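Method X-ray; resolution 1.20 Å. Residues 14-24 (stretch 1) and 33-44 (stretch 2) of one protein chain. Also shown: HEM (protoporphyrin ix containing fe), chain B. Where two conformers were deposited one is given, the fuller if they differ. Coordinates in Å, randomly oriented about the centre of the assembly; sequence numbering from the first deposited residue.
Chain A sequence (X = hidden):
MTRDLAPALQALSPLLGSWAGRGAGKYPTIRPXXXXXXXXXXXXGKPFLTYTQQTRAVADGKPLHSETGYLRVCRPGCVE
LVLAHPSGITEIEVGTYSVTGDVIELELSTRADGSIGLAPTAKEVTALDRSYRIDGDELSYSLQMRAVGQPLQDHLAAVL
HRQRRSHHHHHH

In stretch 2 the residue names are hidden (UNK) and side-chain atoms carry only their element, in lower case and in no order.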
# COMPACT_ATOMS: atom_id res chain seq x y z
N PRO A 14 7.73 -4.47 12.94
CA PRO A 14 7.38 -5.75 12.33
C PRO A 14 7.19 -5.68 10.80
O PRO A 14 7.17 -6.72 10.16
CB PRO A 14 6.06 -6.13 13.03
CG PRO A 14 6.20 -5.51 14.40
CD PRO A 14 6.85 -4.17 14.11
N LEU A 15 7.00 -4.50 10.24
CA LEU A 15 6.83 -4.38 8.77
C LEU A 15 8.17 -4.64 8.06
O LEU A 15 8.16 -5.02 6.88
CB LEU A 15 6.28 -3.00 8.41
CG LEU A 15 4.77 -2.81 8.50
CD1 LEU A 15 4.25 -3.00 9.91
CD2 LEU A 15 4.39 -1.43 7.96
N LEU A 16 9.28 -4.35 8.71
CA LEU A 16 10.60 -4.43 8.04
C LEU A 16 10.81 -5.83 7.48
O LEU A 16 10.61 -6.82 8.21
CB LEU A 16 11.69 -4.08 9.04
CG LEU A 16 11.75 -2.62 9.46
CD1 LEU A 16 12.67 -2.44 10.66
CD2 LEU A 16 12.20 -1.73 8.31
N GLY A 17 11.32 -5.90 6.26
CA GLY A 17 11.67 -7.14 5.58
C GLY A 17 10.91 -7.33 4.28
O GLY A 17 10.41 -6.33 3.70
N SER A 18 10.93 -8.55 3.79
CA SER A 18 10.43 -8.94 2.47
C SER A 18 9.16 -9.75 2.65
O SER A 18 9.10 -10.58 3.57
CB SER A 18 11.47 -9.71 1.71
OG SER A 18 12.55 -8.86 1.34
N TRP A 19 8.19 -9.48 1.81
CA TRP A 19 6.85 -10.08 1.87
C TRP A 19 6.48 -10.58 0.47
O TRP A 19 6.75 -9.87 -0.49
CB TRP A 19 5.83 -9.04 2.36
CG TRP A 19 6.14 -8.50 3.73
CD1 TRP A 19 6.95 -7.45 4.04
CD2 TRP A 19 5.57 -8.94 4.96
NE1 TRP A 19 6.96 -7.23 5.39
CE2 TRP A 19 6.12 -8.14 5.99
CE3 TRP A 19 4.69 -9.96 5.31
CZ2 TRP A 19 5.76 -8.30 7.33
CZ3 TRP A 19 4.33 -10.12 6.63
CH2 TRP A 19 4.90 -9.33 7.63
N ALA A 20 5.86 -11.75 0.38
CA ALA A 20 5.43 -12.28 -0.92
C ALA A 20 4.08 -12.96 -0.77
O ALA A 20 3.87 -13.63 0.24
CB ALA A 20 6.46 -13.24 -1.49
N GLY A 21 3.24 -12.83 -1.77
CA GLY A 21 1.96 -13.53 -1.78
C GLY A 21 1.17 -13.24 -3.01
O GLY A 21 1.76 -13.15 -4.11
N ARG A 22 -0.13 -13.17 -2.86
CA ARG A 22 -1.07 -13.24 -3.98
C ARG A 22 -2.31 -12.46 -3.62
O ARG A 22 -2.72 -12.46 -2.43
CB ARG A 22 -1.33 -14.70 -4.32
CG ARG A 22 -2.37 -14.95 -5.40
CD ARG A 22 -2.39 -16.42 -5.83
NE ARG A 22 -3.56 -16.72 -6.65
CZ ARG A 22 -3.81 -17.92 -7.17
NH1 ARG A 22 -2.91 -18.87 -7.04
NH2 ARG A 22 -4.93 -18.16 -7.82
N GLY A 23 -2.93 -11.85 -4.62
CA GLY A 23 -4.20 -11.16 -4.42
C GLY A 23 -5.05 -11.16 -5.65
O GLY A 23 -4.81 -11.96 -6.59
N ALA A 24 -6.08 -10.34 -5.62
CA ALA A 24 -7.05 -10.27 -6.72
C ALA A 24 -7.63 -8.88 -6.78
O ALA A 24 -7.52 -8.12 -5.79
CB ALA A 24 -8.12 -11.32 -6.53
N UNK A 33 -9.25 -9.85 -12.16
CA UNK A 33 -7.88 -10.34 -12.38
C UNK A 33 -7.31 -10.84 -11.05
O UNK A 33 -7.86 -10.55 -9.96
c UNK A 33 -7.82 -6.99 -12.25
c UNK A 33 -5.96 -6.83 -10.22
c UNK A 33 -6.98 -9.25 -12.99
c UNK A 33 -6.88 -8.01 -12.13
c UNK A 33 -6.89 -5.83 -10.36
c UNK A 33 -5.97 -7.93 -11.08
c UNK A 33 -7.82 -5.90 -11.38
N UNK A 34 -6.20 -11.56 -11.14
CA UNK A 34 -5.40 -11.89 -9.94
C UNK A 34 -3.92 -11.63 -10.21
O UNK A 34 -3.54 -11.46 -11.38
c UNK A 34 -5.93 -15.77 -10.09
c UNK A 34 -5.51 -14.39 -10.55
c UNK A 34 -5.70 -13.33 -9.49
o UNK A 34 -5.88 -16.69 -10.90
o UNK A 34 -6.18 -15.93 -8.86
N UNK A 35 -3.13 -11.64 -9.16
CA UNK A 35 -1.72 -11.21 -9.24
C UNK A 35 -0.92 -11.86 -8.13
O UNK A 35 -1.46 -12.15 -7.04
c UNK A 35 -2.19 -9.02 -7.98
c UNK A 35 -1.61 -9.68 -9.21
o UNK A 35 -3.76 -6.94 -4.72
c UNK A 35 -1.39 -8.71 -6.90
c UNK A 35 -1.91 -8.03 -5.80
c UNK A 35 -3.51 -8.60 -7.96
c UNK A 35 -3.24 -7.64 -5.78
c UNK A 35 -4.05 -7.94 -6.86
N UNK A 36 0.39 -11.97 -8.38
CA UNK A 36 1.42 -12.24 -7.37
C UNK A 36 2.07 -10.92 -6.98
O UNK A 36 2.13 -10.01 -7.83
c UNK A 36 2.45 -13.21 -7.93
c UNK A 36 3.02 -15.43 -8.95
c UNK A 36 1.90 -14.54 -8.42
c UNK A 36 1.13 -15.24 -7.32
N UNK A 37 2.50 -10.80 -5.73
CA UNK A 37 2.99 -9.53 -5.18
C UNK A 37 4.23 -9.80 -4.35
O UNK A 37 4.21 -10.72 -3.51
o UNK A 37 1.48 -5.67 -2.58
o UNK A 37 0.05 -7.21 -3.23
c UNK A 37 2.35 -7.58 -3.68
c UNK A 37 1.91 -8.86 -4.36
c UNK A 37 1.21 -6.76 -3.13
N UNK A 38 5.23 -8.93 -4.51
CA UNK A 38 6.44 -8.88 -3.68
C UNK A 38 6.56 -7.45 -3.14
O UNK A 38 6.53 -6.50 -3.94
c UNK A 38 8.43 -11.66 -4.32
c UNK A 38 7.65 -10.63 -5.10
o UNK A 38 9.13 -11.28 -3.36
c UNK A 38 7.68 -9.24 -4.49
o UNK A 38 8.31 -12.87 -4.65
N UNK A 39 6.77 -7.33 -1.83
CA UNK A 39 6.93 -6.04 -1.13
C UNK A 39 8.20 -6.07 -0.30
O UNK A 39 8.52 -7.11 0.29
c UNK A 39 6.00 -4.81 0.86
c UNK A 39 4.53 -5.31 -1.13
c UNK A 39 5.70 -5.77 -0.27
N UNK A 40 8.89 -4.95 -0.26
CA UNK A 40 10.02 -4.77 0.69
C UNK A 40 9.79 -3.49 1.48
O UNK A 40 9.59 -2.44 0.86
c UNK A 40 12.50 -4.55 0.99
c UNK A 40 11.38 -4.75 -0.02
c UNK A 40 11.63 -6.00 -0.84
N UNK A 41 9.90 -3.59 2.80
CA UNK A 41 10.00 -2.43 3.70
C UNK A 41 11.40 -2.39 4.29
O UNK A 41 11.89 -3.44 4.76
c UNK A 41 9.00 -2.53 4.85
c UNK A 41 4.87 -1.79 3.96
c UNK A 41 5.33 -3.08 4.09
c UNK A 41 7.57 -2.27 4.47
c UNK A 41 7.10 -0.98 4.33
c UNK A 41 5.75 -0.74 4.05
c UNK A 41 6.66 -3.32 4.37
N UNK A 42 12.03 -1.23 4.25
CA UNK A 42 13.37 -1.03 4.82
C UNK A 42 13.45 0.39 5.41
O UNK A 42 12.44 1.08 5.45
c UNK A 42 14.41 -1.28 3.77
N UNK A 43 14.62 0.82 5.86
CA UNK A 43 14.79 2.17 6.42
C UNK A 43 16.24 2.61 6.34
O UNK A 43 17.11 1.75 6.12
c UNK A 43 14.23 2.23 7.85
c UNK A 43 15.15 1.62 8.85
c UNK A 43 15.34 0.33 9.21
n UNK A 43 16.07 2.36 9.56
n UNK A 43 16.35 0.30 10.11
c UNK A 43 16.73 1.56 10.36
N UNK A 44 16.48 3.91 6.48
CA UNK A 44 17.85 4.50 6.46
C UNK A 44 18.05 5.33 7.73
O UNK A 44 18.89 6.24 7.71
c UNK A 44 18.08 5.32 5.17
c UNK A 44 18.02 4.42 3.95
c UNK A 44 17.11 6.49 5.01
CHA HEM B . -7.22 -1.23 -13.96
CHB HEM B . -4.23 -4.31 -11.81
CHC HEM B . -3.20 -1.00 -8.39
CHD HEM B . -5.85 2.25 -10.86
C1A HEM B . -6.49 -2.35 -13.66
C2A HEM B . -6.44 -3.53 -14.48
C3A HEM B . -5.59 -4.38 -13.87
C4A HEM B . -5.13 -3.75 -12.68
CMA HEM B . -5.17 -5.73 -14.37
CAA HEM B . -7.19 -3.75 -15.77
CBA HEM B . -6.24 -3.73 -16.96
CGA HEM B . -5.57 -2.40 -17.08
O1A HEM B . -4.33 -2.33 -17.04
O2A HEM B . -6.26 -1.38 -17.27
C1B HEM B . -3.74 -3.69 -10.65
C2B HEM B . -2.80 -4.30 -9.76
C3B HEM B . -2.53 -3.38 -8.76
C4B HEM B . -3.28 -2.17 -9.12
CMB HEM B . -2.22 -5.69 -9.90
CAB HEM B . -1.69 -3.51 -7.55
CBB HEM B . -1.53 -4.66 -6.93
C1C HEM B . -3.80 0.20 -8.80
C2C HEM B . -3.67 1.44 -8.14
C3C HEM B . -4.36 2.37 -8.88
C4C HEM B . -5.01 1.66 -9.95
CMC HEM B . -2.91 1.64 -6.87
CAC HEM B . -4.43 3.83 -8.70
CBC HEM B . -3.35 4.57 -8.41
C1D HEM B . -6.49 1.55 -11.87
C2D HEM B . -7.40 2.18 -12.83
C3D HEM B . -7.77 1.23 -13.69
C4D HEM B . -7.11 -0.02 -13.25
CMD HEM B . -7.77 3.64 -12.89
CAD HEM B . -8.34 1.49 -15.06
CBD HEM B . -9.79 1.36 -15.04
CGD HEM B . -10.35 1.70 -16.43
O1D HEM B . -9.71 1.81 -17.52
O2D HEM B . -11.49 1.88 -16.44
NA HEM B . -5.65 -2.51 -12.57
NB HEM B . -3.99 -2.43 -10.24
NC HEM B . -4.65 0.33 -9.87
ND HEM B . -6.33 0.22 -12.16
FE HEM B . -5.24 -1.10 -11.20
O HOH W 1 9.86 -9.52 -1.47
O HOH W 2 -5.69 -14.67 -6.46
O HOH W 3 -3.55 -0.52 -12.39

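Position 33 carries one carbon and then a ring of six carbons, with no oxygen. The ring lies obliquely near Ala-24 and has the heme over one face. It is Phe-33; its CZ is 3.4 Å from HEM CHB.

Position 34 has three carbons, the third bearing two oxygens. One oxygen lies 2.8 Å from Arg-22 NH2. This is Glu-34, and its OE1 forms a salt bridge with that NH2. Water 2 bridges Arg-22 NE, Gly-23 O and Glu-34 OE1.

Position 35 has one carbon and a six-carbon ring bearing an oxygen. Gly-23 CA lies over one ring face. This is Tyr-35. That CA is 4.0 Å from the centroid of the Tyr-35 ring, and HEM CBB covers the opposite face. A CB on Gly-23 would fall 2.8 Å from Tyr-35 CZ, a clash, so the bare glycine makes room.

Position 36 has four carbons, forked at the second. One end carbon is 3.9 Å from Arg-22 CB. This is Leu-36.

Position 37 again has three carbons and two terminal oxygens. Its side chain comes no nearer to stretch 1 than 4.3 Å, from its CB to Gly-21 O; its contact is through the backbone. This is Glu-37; its OE1 is hydrogen-bonded elsewhere in the structure.

Position 38 has the same atoms but is exposed. One oxygen is 3.7 Å from Ala-20 CB. This is Glu-38; its OE1 accepts from water 1.

Position 39 has one carbon carrying two more. Its CB is 4.2 Å from Trp-19 CB. This is Val-39.

Position 40 has the same three carbons, one of them 3.7 Å from Ser-18 OG. This is Val-40.

Position 41 has one carbon and a plain six-carbon ring. Leu-15 CD2 covers one face and Trp-19 NE1 approaches the edge. This is Phe-41.

Position 42 has a single side-chain carbon, pointing away. This is Ala-42; Leu-16 CD2 is 3.7 Å from its CA.

Position 43 has one carbon, then a five-membered ring of three carbons and two nitrogens. Its edge meets Leu-16. This is His-43.

Position 44 has one carbon carrying two and touches nothing on stretch 1. This is Val-44.

The contact is an antiparallel strand pair. Gly-17, Trp-19, Gly-21 and Gly-23 each exchange two backbone hydrogen bonds with Phe-41, Val-39, Glu-37 and Tyr-35. Trp-19 NE1 donates to Leu-15 O at 2.9 Å, tying the indole to the 3-10 segment. The side with Trp-19, Tyr-35, Glu-37, Val-39 and Phe-41 holds the aromatic packing; the Arg-22 to Glu-34 salt bridge lies on the other, with Ser-18, Ala-20, Leu-36 and Val-40.

Stretch 2 (33-44) FEYLEEVVFAHV
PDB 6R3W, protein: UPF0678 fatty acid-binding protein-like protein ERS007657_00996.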